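Local coordinates for protein PT26-6P (Thermococcus sp., PDB 2WB7) that is of unknown function but is encoded by a euryarchaeal mobile genetic element and combines immunoglobulin-like domains with a helical domain, at residues Y447-G450 / A451-Y455; A28-L31 / T32-R36; W200-D203 / K204-D207. One frame throughout, in Å; residues are numbered along the deposited sequence.

Contact 1: residues Y447-G450 / A451-Y455; sequences YAQG and AIDEY
The amide A451 N donates to Y447 O at 2.8 Å, the shortest of four successive i to i+4 bonds that carry this part of helix 442-465. The series runs on through I452 N to A448 O (3.1 Å), D453 N to Q449 O (2.9 Å) and E454 N to G450 O (2.9 Å). A side-chain bond spans one turn on the outside: Q449 NE2 gives an N-H to D453 OD1 at 3.0 Å, with an N-H...O angle of 149°. The acceptor lies close to the plane of the Q449 amide, whereas that amide comes to OD1 from above the D453 carboxylate, the two planes being 45° apart. Q449 has CG anti to its own N (chi1 -172°), and the bend at its second torsion carries the amide round toward D453. Q449 and D453 are therefore linked twice, once through backbone and once through side chains. I452 lays its CG1 branch over A448 O at 3.3 Å, and CG of E454 sits beside G450 O at the same separation. The E454 carboxylate is taken up elsewhere, OE1 by H484 and OE2 by S517. Other faces of this part of the helix are packed too: Y447 lies against helix 503-523, A451 against Y491 and V492, and I452 against A429 and E430. What results is ordinary alpha-helix with an i, i+4 Gln-Asp side-chain bond, packed against several other helices of the helical domain.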
# COMPACT_ATOMS: atom_id res chain seq x y z
N TYR A 447 10.30 -16.34 20.21
CA TYR A 447 10.99 -16.74 18.99
C TYR A 447 12.10 -17.72 19.31
O TYR A 447 12.16 -18.83 18.74
CB TYR A 447 11.57 -15.53 18.26
CG TYR A 447 10.51 -14.53 17.85
CD1 TYR A 447 10.84 -13.19 17.63
CD2 TYR A 447 9.18 -14.91 17.72
CE1 TYR A 447 9.87 -12.27 17.27
CE2 TYR A 447 8.21 -14.00 17.36
CZ TYR A 447 8.57 -12.68 17.14
OH TYR A 447 7.61 -11.77 16.79
N ALA A 448 12.98 -17.32 20.23
CA ALA A 448 14.11 -18.15 20.61
C ALA A 448 13.64 -19.53 21.08
O ALA A 448 14.23 -20.55 20.72
CB ALA A 448 14.98 -17.45 21.65
N GLN A 449 12.56 -19.59 21.83
CA GLN A 449 12.04 -20.89 22.21
C GLN A 449 11.53 -21.63 20.97
O GLN A 449 11.72 -22.85 20.84
CB GLN A 449 10.93 -20.77 23.26
CG GLN A 449 10.46 -22.10 23.87
CD GLN A 449 11.61 -22.91 24.47
OE1 GLN A 449 12.39 -22.40 25.28
NE2 GLN A 449 11.73 -24.18 24.07
N GLY A 450 10.88 -20.90 20.06
CA GLY A 450 10.39 -21.49 18.83
C GLY A 450 11.53 -22.14 18.08
O GLY A 450 11.40 -23.25 17.57
N ALA A 451 12.66 -21.44 18.00
CA ALA A 451 13.82 -21.99 17.32
C ALA A 451 14.19 -23.30 17.98
O ALA A 451 14.40 -24.31 17.31
CB ALA A 451 14.98 -21.01 17.38
N ILE A 452 14.27 -23.29 19.30
CA ILE A 452 14.69 -24.49 20.03
C ILE A 452 13.75 -25.65 19.75
O ILE A 452 14.20 -26.76 19.52
CB ILE A 452 14.80 -24.23 21.55
CG1 ILE A 452 15.87 -23.17 21.82
CG2 ILE A 452 15.13 -25.52 22.28
CD1 ILE A 452 16.02 -22.81 23.28
N ASP A 453 12.44 -25.40 19.72
CA ASP A 453 11.49 -26.45 19.38
C ASP A 453 11.59 -26.94 17.92
O ASP A 453 11.30 -28.12 17.63
CB ASP A 453 10.05 -26.01 19.68
CG ASP A 453 9.85 -25.56 21.12
OD1 ASP A 453 10.57 -26.03 22.04
OD2 ASP A 453 8.94 -24.74 21.35
N GLU A 454 11.98 -26.06 17.01
CA GLU A 454 12.08 -26.48 15.61
C GLU A 454 13.27 -27.40 15.40
O GLU A 454 13.13 -28.49 14.80
CB GLU A 454 12.13 -25.28 14.68
CG GLU A 454 10.80 -24.57 14.56
CD GLU A 454 9.66 -25.51 14.13
OE1 GLU A 454 9.76 -26.21 13.10
OE2 GLU A 454 8.63 -25.54 14.84
N TYR A 455 14.43 -26.97 15.90
CA TYR A 455 15.65 -27.75 15.79
C TYR A 455 15.44 -29.10 16.43
O TYR A 455 15.81 -30.12 15.86
CB TYR A 455 16.82 -27.02 16.45
CG TYR A 455 17.26 -25.78 15.70
CD1 TYR A 455 17.65 -24.63 16.38
CD2 TYR A 455 17.29 -25.75 14.31
CE1 TYR A 455 18.07 -23.49 15.71
CE2 TYR A 455 17.71 -24.61 13.63
CZ TYR A 455 18.10 -23.49 14.33
OH TYR A 455 18.51 -22.37 13.64

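Contact 2: residues A28-L31 / T32-R36; sequences AAEL and TAKLR
E30 and K34 meet through a salt bridge, OE2 to NZ at 2.9 Å, their side chains running alongside each other and pointing the same way. E30 is extended beyond CG; K34 is extended too until its last torsion, where a bend (chi4 78°) turns the ammonium in to the carboxylate, and NZ also comes to 3.7 Å from E30 CG. Each charged end has a second partner, which fixes the pair in place: the D231 amide donates to E30 OE2, and K34 NZ reaches T229 O. Underneath, K34 N bonds back to E30 O at a rather long 3.3 Å. Two residues earlier in the helix, A28 O takes T32 N at 2.8 Å and, weakly, the T32 hydroxyl OG1 at 3.3 Å, while A33 N bonds to A29 O. Further on, L35 N bonds to T32 O and R36 N to A33 O, each three residues back, and L35 rests its CG on L31 O at 3.3 Å. A28 and T32 touch I267 of strand 266-272. This is the classic i, i+4 Glu-Lys salt bridge, near the C-terminal end of helix 21-34, which lies against the sheet of the second immunoglobulin-like domain.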
# COMPACT_ATOMS: atom_id res chain seq x y z
N ALA A 28 -0.96 -4.96 -10.20
CA ALA A 28 -1.43 -3.58 -10.27
C ALA A 28 -2.94 -3.56 -10.53
O ALA A 28 -3.71 -2.97 -9.77
CB ALA A 28 -0.71 -2.85 -11.38
N ALA A 29 -3.34 -4.21 -11.63
CA ALA A 29 -4.75 -4.33 -11.98
C ALA A 29 -5.56 -4.87 -10.81
O ALA A 29 -6.60 -4.33 -10.44
CB ALA A 29 -4.89 -5.24 -13.16
N GLU A 30 -5.09 -5.97 -10.24
CA GLU A 30 -5.81 -6.57 -9.12
C GLU A 30 -5.96 -5.59 -7.97
O GLU A 30 -7.03 -5.49 -7.37
CB GLU A 30 -5.10 -7.84 -8.65
CG GLU A 30 -5.68 -8.40 -7.38
CD GLU A 30 -4.83 -9.52 -6.80
OE1 GLU A 30 -3.86 -9.95 -7.48
OE2 GLU A 30 -5.12 -9.97 -5.67
N LEU A 31 -4.89 -4.89 -7.63
CA LEU A 31 -4.89 -3.97 -6.50
C LEU A 31 -5.80 -2.77 -6.77
O LEU A 31 -6.53 -2.33 -5.88
CB LEU A 31 -3.47 -3.47 -6.20
CG LEU A 31 -3.30 -2.94 -4.78
CD1 LEU A 31 -3.63 -4.05 -3.82
CD2 LEU A 31 -1.88 -2.47 -4.55
N THR A 32 -5.74 -2.26 -7.99
CA THR A 32 -6.57 -1.14 -8.40
C THR A 32 -8.06 -1.46 -8.26
O THR A 32 -8.82 -0.65 -7.75
CB THR A 32 -6.31 -0.71 -9.85
OG1 THR A 32 -5.09 0.05 -9.91
CG2 THR A 32 -7.44 0.17 -10.34
N ALA A 33 -8.46 -2.65 -8.73
CA ALA A 33 -9.83 -3.10 -8.58
C ALA A 33 -10.24 -3.03 -7.13
O ALA A 33 -11.28 -2.50 -6.80
CB ALA A 33 -9.98 -4.51 -9.09
N LYS A 34 -9.40 -3.56 -6.25
CA LYS A 34 -9.69 -3.52 -4.82
C LYS A 34 -9.93 -2.09 -4.30
O LYS A 34 -10.56 -1.89 -3.26
CB LYS A 34 -8.55 -4.16 -4.02
CG LYS A 34 -8.43 -5.69 -4.06
CD LYS A 34 -7.42 -6.14 -2.98
CE LYS A 34 -7.40 -7.65 -2.76
NZ LYS A 34 -6.63 -8.38 -3.82
N LEU A 35 -9.41 -1.10 -5.01
CA LEU A 35 -9.48 0.29 -4.56
C LEU A 35 -10.51 1.09 -5.33
O LEU A 35 -10.62 2.29 -5.13
CB LEU A 35 -8.12 0.97 -4.72
CG LEU A 35 -6.95 0.33 -3.99
CD1 LEU A 35 -5.65 1.03 -4.32
CD2 LEU A 35 -7.20 0.34 -2.50
N ARG A 36 -11.23 0.44 -6.25
CA ARG A 36 -12.26 1.10 -7.05
C ARG A 36 -13.38 1.53 -6.14
O ARG A 36 -13.84 0.74 -5.30
CB ARG A 36 -12.82 0.12 -8.09
CG ARG A 36 -13.31 0.76 -9.37
CD ARG A 36 -14.35 -0.10 -10.08
NE ARG A 36 -15.69 0.16 -9.56
CZ ARG A 36 -16.30 -0.58 -8.64
NH1 ARG A 36 -15.70 -1.65 -8.13
NH2 ARG A 36 -17.52 -0.26 -8.22

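Contact 3: residues W200-D203 / K204-D207; sequences WVHD and KDID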
# COMPACT_ATOMS: atom_id res chain seq x y z
N TRP A 200 -45.42 40.29 -19.53
CA TRP A 200 -44.61 40.18 -18.32
C TRP A 200 -43.35 41.03 -18.42
O TRP A 200 -42.72 41.10 -19.47
CB TRP A 200 -44.22 38.72 -18.08
CG TRP A 200 -45.40 37.85 -17.79
CD1 TRP A 200 -46.34 37.41 -18.67
CD2 TRP A 200 -45.77 37.34 -16.51
NE1 TRP A 200 -47.28 36.65 -18.02
CE2 TRP A 200 -46.95 36.59 -16.70
CE3 TRP A 200 -45.23 37.44 -15.23
CZ2 TRP A 200 -47.60 35.94 -15.64
CZ3 TRP A 200 -45.88 36.80 -14.19
CH2 TRP A 200 -47.05 36.05 -14.40
N VAL A 201 -42.98 41.65 -17.30
CA VAL A 201 -41.80 42.51 -17.29
C VAL A 201 -40.93 42.33 -16.03
O VAL A 201 -41.40 41.86 -14.99
CB VAL A 201 -42.18 44.01 -17.55
CG1 VAL A 201 -42.98 44.59 -16.39
CG2 VAL A 201 -40.94 44.84 -17.84
N HIS A 202 -39.66 42.72 -16.14
CA HIS A 202 -38.67 42.38 -15.13
C HIS A 202 -38.63 43.36 -13.97
O HIS A 202 -38.08 44.45 -14.09
CB HIS A 202 -37.29 42.25 -15.77
CG HIS A 202 -36.22 41.85 -14.81
ND1 HIS A 202 -34.93 42.33 -14.88
CD2 HIS A 202 -36.26 41.03 -13.73
CE1 HIS A 202 -34.21 41.81 -13.90
NE2 HIS A 202 -35.00 41.03 -13.18
N ASP A 203 -39.17 42.93 -12.84
CA ASP A 203 -39.29 43.78 -11.66
C ASP A 203 -37.98 44.00 -10.88
O ASP A 203 -37.34 45.03 -11.01
CB ASP A 203 -40.35 43.22 -10.71
CG ASP A 203 -40.61 44.13 -9.53
OD1 ASP A 203 -40.50 45.36 -9.70
OD2 ASP A 203 -40.92 43.61 -8.44
N LYS A 204 -37.60 43.03 -10.06
CA LYS A 204 -36.43 43.17 -9.21
C LYS A 204 -35.49 41.96 -9.27
O LYS A 204 -35.78 40.96 -9.93
CB LYS A 204 -36.86 43.41 -7.76
CG LYS A 204 -37.77 42.32 -7.22
CD LYS A 204 -38.62 42.85 -6.07
CE LYS A 204 -39.61 41.79 -5.57
NZ LYS A 204 -40.23 42.18 -4.27
N ASP A 205 -34.35 42.07 -8.57
CA ASP A 205 -33.40 40.98 -8.43
C ASP A 205 -33.16 40.69 -6.95
O ASP A 205 -32.94 41.61 -6.16
CB ASP A 205 -32.08 41.33 -9.13
CG ASP A 205 -32.21 41.28 -10.64
OD1 ASP A 205 -33.10 40.56 -11.13
OD2 ASP A 205 -31.43 41.96 -11.33
N ILE A 206 -33.21 39.43 -6.56
CA ILE A 206 -33.15 39.06 -5.14
C ILE A 206 -31.93 38.19 -4.81
O ILE A 206 -31.86 37.03 -5.20
CB ILE A 206 -34.42 38.30 -4.73
CG1 ILE A 206 -35.67 39.12 -5.08
CG2 ILE A 206 -34.37 37.96 -3.25
CD1 ILE A 206 -36.94 38.28 -5.20
N ASP A 207 -30.98 38.75 -4.06
CA ASP A 207 -29.75 38.05 -3.72
C ASP A 207 -29.91 36.88 -2.76
O ASP A 207 -30.77 36.89 -1.87
CB ASP A 207 -28.75 39.05 -3.16
CG ASP A 207 -28.27 40.01 -4.20
OD1 ASP A 207 -27.59 41.01 -3.85
OD2 ASP A 207 -28.58 39.77 -5.38
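A classic beta bulge interrupts strand 198-213 here: D203 and K204 both face A175 on the antiparallel strand 163-178. The irregularity is visible in the backbone of D203, whose psi of -80° departs from the positive values of regular strand. With the extra residue inserted, H202 and D205, three apart, can reach each other along one side of the strand. H202 NE2 donates to D205 OD1 at 2.8 Å, though the bond is bent (N-H...O 134°). The oxygen sits at the ring edge, nearly in the imidazole plane, and is approached on its syn side from somewhat out of the carboxylate plane; ring and carboxylate are twisted against each other. The same N-H also makes a weak bond to K204 O, 3.3 Å from NE2. The ring gets there because CG of H202 stands anti to the backbone N (chi1 -178°), which lays the imidazole forward along the chain, and it stacks on W176 of the neighbouring strand. A leucine in place of H202 would probably leave D205 OD1 and K204 O without this shared donor and take away the ring that stacks on W176. D203 and K204 run side by side, the K204 chain extended beyond CG. The histidine-carboxylate bond thus bridges a classic bulge, on an exposed stretch of the longer strand of the hairpin formed by 193-195 and 198-213.

All three contacts are local, each between residues close in sequence, and they are spread along an elongated chain. Contact 3 and contact 1 lie on opposite sides of its centre, about 86 Å apart between contact centres, in the far beta hairpin and the helical domain respectively. Contact 2 falls between them, its centre about 39 Å from that of contact 1 and 53 Å from that of contact 3. None touches another; even contacts 1 and 2 have nearest atoms about 25 Å apart. Their side-chain bonds span four residues in both helices but three across the bulge. With no active site or ligand identified, they are related only by their places along the fold: helical domain, a helix against the second immunoglobulin-like domain, and a distal hairpin.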